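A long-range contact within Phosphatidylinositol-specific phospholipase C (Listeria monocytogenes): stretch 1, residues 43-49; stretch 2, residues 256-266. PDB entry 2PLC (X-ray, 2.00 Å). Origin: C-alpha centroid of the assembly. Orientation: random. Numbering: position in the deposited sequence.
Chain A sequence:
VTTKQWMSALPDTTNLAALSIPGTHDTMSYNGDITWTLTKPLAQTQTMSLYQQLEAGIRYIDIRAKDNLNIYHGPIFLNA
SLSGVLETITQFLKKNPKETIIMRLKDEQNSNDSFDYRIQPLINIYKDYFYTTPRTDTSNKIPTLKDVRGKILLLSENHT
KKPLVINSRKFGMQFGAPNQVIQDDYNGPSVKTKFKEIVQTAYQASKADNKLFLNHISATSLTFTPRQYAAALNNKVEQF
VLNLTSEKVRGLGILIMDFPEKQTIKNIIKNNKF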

ATOM      1  N   ALA A  43       4.845 -16.611   7.945  1.00 18.27           N
ATOM      2  CA  ALA A  43       4.419 -16.117   6.645  1.00 17.89           C
ATOM      3  C   ALA A  43       3.163 -15.249   6.626  1.00 16.80           C
ATOM      4  O   ALA A  43       3.076 -14.312   5.842  1.00 17.71           O
ATOM      5  CB  ALA A  43       4.251 -17.292   5.684  1.00 10.49           C
ATOM      6  N   GLN A  44       2.190 -15.557   7.475  1.00 21.43           N
ATOM      7  CA  GLN A  44       0.940 -14.800   7.492  1.00 20.23           C
ATOM      8  C   GLN A  44       1.051 -13.351   7.980  1.00 19.45           C
ATOM      9  O   GLN A  44       1.719 -13.069   8.972  1.00 21.69           O
ATOM     10  CB  GLN A  44      -0.104 -15.549   8.318  1.00 14.57           C
ATOM     11  CG  GLN A  44      -1.492 -14.951   8.243  1.00 21.29           C
ATOM     12  CD  GLN A  44      -2.445 -15.585   9.229  1.00 25.67           C
ATOM     13  OE1 GLN A  44      -2.028 -16.083  10.273  1.00 24.59           O
ATOM     14  NE2 GLN A  44      -3.730 -15.563   8.909  1.00 22.37           N
ATOM     15  N   THR A  45       0.378 -12.438   7.280  1.00 15.89           N
ATOM     16  CA  THR A  45       0.380 -11.022   7.657  1.00 16.92           C
ATOM     17  C   THR A  45      -1.023 -10.415   7.712  1.00 16.31           C
ATOM     18  O   THR A  45      -1.199  -9.307   8.224  1.00 15.82           O
ATOM     19  CB  THR A  45       1.197 -10.182   6.685  1.00 15.61           C
ATOM     20  OG1 THR A  45       0.664 -10.347   5.368  1.00 22.81           O
ATOM     21  CG2 THR A  45       2.659 -10.608   6.707  1.00  9.98           C
ATOM     22  N   GLN A  46      -2.011 -11.133   7.176  1.00 15.09           N
ATOM     23  CA  GLN A  46      -3.394 -10.651   7.152  1.00 14.78           C
ATOM     24  C   GLN A  46      -4.417 -11.760   7.426  1.00 18.50           C
ATOM     25  O   GLN A  46      -4.113 -12.948   7.329  1.00 17.46           O
ATOM     26  CB  GLN A  46      -3.715 -10.030   5.784  1.00 13.93           C
ATOM     27  CG  GLN A  46      -2.732  -8.982   5.280  1.00 14.91           C
ATOM     28  CD  GLN A  46      -2.711  -7.725   6.132  1.00 18.21           C
ATOM     29  OE1 GLN A  46      -3.702  -7.389   6.776  1.00 20.02           O
ATOM     30  NE2 GLN A  46      -1.580  -7.025   6.138  1.00  3.87           N
ATOM     31  N   THR A  47      -5.634 -11.357   7.778  1.00 19.57           N
ATOM     32  CA  THR A  47      -6.721 -12.302   8.014  1.00 18.69           C
ATOM     33  C   THR A  47      -7.860 -11.991   7.045  1.00 11.73           C
ATOM     34  O   THR A  47      -8.624 -12.878   6.675  1.00 22.48           O
ATOM     35  CB  THR A  47      -7.254 -12.247   9.459  1.00 18.56           C
ATOM     36  OG1 THR A  47      -7.663 -10.913   9.773  1.00 23.12           O
ATOM     37  CG2 THR A  47      -6.192 -12.712  10.435  1.00 27.95           C
ATOM     38  N   MET A  48      -7.968 -10.724   6.650  1.00 17.32           N
ATOM     39  CA  MET A  48      -8.992 -10.279   5.707  1.00  8.96           C
ATOM     40  C   MET A  48      -8.540 -10.504   4.276  1.00 13.66           C
ATOM     41  O   MET A  48      -7.356 -10.376   3.971  1.00 21.26           O
ATOM     42  CB  MET A  48      -9.305  -8.786   5.891  1.00 16.60           C
ATOM     43  CG  MET A  48     -10.121  -8.446   7.134  1.00 17.25           C
ATOM     44  SD  MET A  48     -10.474  -6.667   7.276  1.00 20.59           S
ATOM     45  CE  MET A  48      -8.809  -6.014   7.552  1.00 19.02           C
ATOM     46  N   SER A  49      -9.475 -10.872   3.404  1.00 10.85           N
ATOM     47  CA  SER A  49      -9.151 -11.075   1.997  1.00 12.13           C
ATOM     48  C   SER A  49      -8.984  -9.691   1.375  1.00 16.66           C
ATOM     49  O   SER A  49      -9.357  -8.682   1.988  1.00 13.19           O
ATOM     50  CB  SER A  49     -10.261 -11.850   1.272  1.00 11.28           C
ATOM     51  OG  SER A  49     -11.453 -11.092   1.195  1.00 24.20           O
ATOM     52  N   ILE A 256       1.287   1.607   6.968  1.00 13.23           N
ATOM     53  CA  ILE A 256       1.255   0.237   6.465  1.00 11.37           C
ATOM     54  C   ILE A 256       1.353  -0.814   7.577  1.00 15.79           C
ATOM     55  O   ILE A 256       2.397  -0.963   8.215  1.00 19.68           O
ATOM     56  CB  ILE A 256       2.382   0.067   5.419  1.00 10.60           C
ATOM     57  CG1 ILE A 256       2.380   1.283   4.476  1.00  6.58           C
ATOM     58  CG2 ILE A 256       2.170  -1.185   4.610  1.00  7.99           C
ATOM     59  CD1 ILE A 256       3.548   1.346   3.552  1.00 10.86           C
ATOM     60  N   MET A 257       0.287  -1.600   7.732  1.00 15.99           N
ATOM     61  CA  MET A 257       0.202  -2.585   8.804  1.00 13.71           C
ATOM     62  C   MET A 257      -0.022  -4.059   8.466  1.00 19.99           C
ATOM     63  O   MET A 257      -0.441  -4.426   7.360  1.00 16.71           O
ATOM     64  CB  MET A 257      -0.938  -2.177   9.748  1.00 15.35           C
ATOM     65  CG  MET A 257      -0.938  -0.724  10.172  1.00 14.08           C
ATOM     66  SD  MET A 257      -2.516  -0.204  10.835  1.00 22.55           S
ATOM     67  CE  MET A 257      -3.395   0.204   9.314  1.00 21.64           C
ATOM     68  N   ASP A 258       0.266  -4.887   9.468  1.00 14.54           N
ATOM     69  CA  ASP A 258       0.039  -6.326   9.439  1.00 14.78           C
ATOM     70  C   ASP A 258      -1.141  -6.455  10.396  1.00 17.46           C
ATOM     71  O   ASP A 258      -1.217  -5.714  11.380  1.00 18.61           O
ATOM     72  CB  ASP A 258       1.201  -7.100  10.059  1.00 12.58           C
ATOM     73  CG  ASP A 258       2.374  -7.258   9.128  1.00 16.86           C
ATOM     74  OD1 ASP A 258       2.191  -7.186   7.893  1.00 18.97           O
ATOM     75  OD2 ASP A 258       3.488  -7.481   9.646  1.00 17.89           O
ATOM     76  N   PHE A 259      -2.075  -7.351  10.083  1.00 20.58           N
ATOM     77  CA  PHE A 259      -3.250  -7.606  10.916  1.00 18.18           C
ATOM     78  C   PHE A 259      -3.980  -6.365  11.455  1.00 18.86           C
ATOM     79  O   PHE A 259      -4.219  -6.251  12.658  1.00 18.45           O
ATOM     80  CB  PHE A 259      -2.867  -8.514  12.095  1.00 16.22           C
ATOM     81  CG  PHE A 259      -2.312  -9.845  11.685  1.00 14.21           C
ATOM     82  CD1 PHE A 259      -3.156 -10.863  11.268  1.00 13.82           C
ATOM     83  CD2 PHE A 259      -0.948 -10.093  11.754  1.00  9.50           C
ATOM     84  CE1 PHE A 259      -2.649 -12.114  10.928  1.00 16.37           C
ATOM     85  CE2 PHE A 259      -0.432 -11.333  11.419  1.00 10.87           C
ATOM     86  CZ  PHE A 259      -1.282 -12.351  11.005  1.00 14.04           C
ATOM     87  N   PRO A 260      -4.342  -5.415  10.578  1.00 18.38           N
ATOM     88  CA  PRO A 260      -5.038  -4.237  11.096  1.00 20.80           C
ATOM     89  C   PRO A 260      -6.475  -4.548  11.477  1.00 22.22           C
ATOM     90  O   PRO A 260      -7.147  -5.328  10.806  1.00 24.52           O
ATOM     91  CB  PRO A 260      -4.995  -3.280   9.912  1.00 23.97           C
ATOM     92  CG  PRO A 260      -5.073  -4.213   8.733  1.00 16.47           C
ATOM     93  CD  PRO A 260      -4.102  -5.292   9.130  1.00 15.16           C
ATOM     94  N   GLU A 261      -6.931  -3.960  12.577  1.00 24.41           N
ATOM     95  CA  GLU A 261      -8.305  -4.142  13.028  1.00 26.36           C
ATOM     96  C   GLU A 261      -9.191  -3.057  12.425  1.00 27.64           C
ATOM     97  O   GLU A 261      -8.717  -1.964  12.103  1.00 26.56           O
ATOM     98  CB  GLU A 261      -8.377  -4.092  14.550  1.00 25.61           C
ATOM     99  CG  GLU A 261      -7.662  -5.244  15.209  1.00 40.63           C
ATOM    100  CD  GLU A 261      -7.882  -5.280  16.699  1.00 56.45           C
ATOM    101  OE1 GLU A 261      -7.288  -4.436  17.411  1.00 66.57           O
ATOM    102  OE2 GLU A 261      -8.654  -6.151  17.155  1.00 62.10           O
ATOM    103  N   LYS A 262     -10.471  -3.379  12.253  1.00 27.60           N
ATOM    104  CA  LYS A 262     -11.457  -2.456  11.685  1.00 29.04           C
ATOM    105  C   LYS A 262     -11.436  -1.108  12.403  1.00 25.13           C
ATOM    106  O   LYS A 262     -11.565  -0.057  11.776  1.00 25.09           O
ATOM    107  CB  LYS A 262     -12.863  -3.048  11.814  1.00 34.05           C
ATOM    108  CG  LYS A 262     -13.069  -4.424  11.201  1.00 33.75           C
ATOM    109  CD  LYS A 262     -13.477  -4.345   9.741  1.00 44.36           C
ATOM    110  CE  LYS A 262     -14.028  -5.679   9.246  1.00 42.13           C
ATOM    111  NZ  LYS A 262     -15.298  -6.051   9.936  1.00 51.49           N
ATOM    112  N   GLN A 263     -11.279  -1.166  13.724  1.00 27.57           N
ATOM    113  CA  GLN A 263     -11.239   0.006  14.608  1.00 29.24           C
ATOM    114  C   GLN A 263     -10.064   0.925  14.284  1.00 29.71           C
ATOM    115  O   GLN A 263     -10.223   2.141  14.138  1.00 23.12           O
ATOM    116  CB  GLN A 263     -11.117  -0.472  16.061  1.00 45.24           C
ATOM    117  CG  GLN A 263     -11.048   0.623  17.112  1.00 59.82           C
ATOM    118  CD  GLN A 263     -12.416   1.093  17.557  1.00 71.46           C
ATOM    119  OE1 GLN A 263     -13.173   1.672  16.773  1.00 76.04           O
ATOM    120  NE2 GLN A 263     -12.745   0.844  18.824  1.00 69.88           N
ATOM    121  N   THR A 264      -8.880   0.323  14.191  1.00 23.93           N
ATOM    122  CA  THR A 264      -7.651   1.045  13.896  1.00 25.18           C
ATOM    123  C   THR A 264      -7.725   1.726  12.534  1.00 22.55           C
ATOM    124  O   THR A 264      -7.286   2.863  12.379  1.00 27.86           O
ATOM    125  CB  THR A 264      -6.433   0.098  13.914  1.00 23.43           C
ATOM    126  OG1 THR A 264      -6.475  -0.714  15.093  1.00 27.36           O
ATOM    127  CG2 THR A 264      -5.140   0.893  13.912  1.00 23.63           C
ATOM    128  N   ILE A 265      -8.275   1.020  11.551  1.00 19.57           N
ATOM    129  CA  ILE A 265      -8.407   1.549  10.199  1.00 17.71           C
ATOM    130  C   ILE A 265      -9.311   2.785  10.189  1.00 22.75           C
ATOM    131  O   ILE A 265      -8.987   3.794   9.558  1.00 25.75           O
ATOM    132  CB  ILE A 265      -8.953   0.471   9.235  1.00 18.50           C
ATOM    133  CG1 ILE A 265      -7.981  -0.712   9.175  1.00  9.06           C
ATOM    134  CG2 ILE A 265      -9.158   1.056   7.839  1.00 10.79           C
ATOM    135  CD1 ILE A 265      -8.547  -1.955   8.501  1.00 16.18           C
ATOM    136  N   LYS A 266     -10.424   2.714  10.918  1.00 23.64           N
ATOM    137  CA  LYS A 266     -11.363   3.830  10.993  1.00 29.93           C
ATOM    138  C   LYS A 266     -10.742   5.068  11.628  1.00 25.55           C
ATOM    139  O   LYS A 266     -10.934   6.182  11.149  1.00 33.45           O
ATOM    140  CB  LYS A 266     -12.615   3.442  11.790  1.00 35.67           C
ATOM    141  CG  LYS A 266     -13.645   2.630  11.023  1.00 44.91           C
ATOM    142  CD  LYS A 266     -14.911   2.456  11.850  1.00 53.12           C
ATOM    143  CE  LYS A 266     -15.978   1.672  11.103  1.00 59.45           C
ATOM    144  NZ  LYS A 266     -17.220   1.513  11.917  1.00 66.40           N
TER
HETATM  145  O   HOH W   1      -6.966  -7.912  10.014  1.00 19.54           O

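Residues 43-49 leave a helix at Gln44, run on without regular secondary structure, and reach the N-cap position of another helix at Ser49. The second stretch, more than 200 residues later in the chain, begins as the end of a strand, passes through a loop at Asp258 to Glu261, and enters a helix at Lys262. The two backbones come closest where strand gives way to loop: the CA atoms of Thr45 and Asp258 are 5.0 Å apart, and those of Gln46 and Phe259 4.8 Å. Here the amide N of Phe259 donates a hydrogen bond to Thr45 O (2.8 Å, 152° at the hydrogen), the one direct backbone-to-backbone hydrogen bond between the stretches. Phe259 has positive phi and psi (45°/52°), whereas its neighbors on both sides are extended, so the chain turns sharply at the residue that makes this bond.

The CB of Gln46 points away from the second stretch, but its side chain, with chi1 and chi2 both m, folds back to it. Its NE2 donates to Met257 O (3.1 Å, 152°), adding a second direct hydrogen bond two residues before the first. The other amide atom, OE1, packs against the proline ring, 3.2 Å from Pro260 CD. Thr45 lies close by, its CB 3.4 Å from Asp258 OD1; the hydroxyl of Thr45 and this carboxylate oxygen are each hydrogen-bonded elsewhere in the structure.

Phe259 gives up the largest area to the contact, 107 Å² of a total of 442 Å² summed over both sides. Although its CB points sideways, the ring extends back along the first stretch. Thr45 O and Gln46 N lie over one face, while Thr47 CG2 approaches the edge, 3.6 Å from Phe259 CE1. The aliphatic part of Gln44 also packs here, with its CG 3.8 Å from Phe259 CZ. A weak hydrogen bond from Gln44 NE2 to Gln46 O (3.1 Å, 132°) links that side chain to the backbone of its own stretch.

Further along, Met48 directs its CB toward the second stretch and bridges loop and helix. Its CE lies 4.3 Å from Pro260 CG and 4.2 Å from Ile265 CD1, forming a small apolar cluster, and its SD is 4.2 Å from the aliphatic CE of Lys262. A water complements this packing: it donates to Pro260 O at 2.7 Å and hydrogen-bonds to Thr47 OG1 at 3.1 Å, connecting the stretches where their backbones make no direct hydrogen bond.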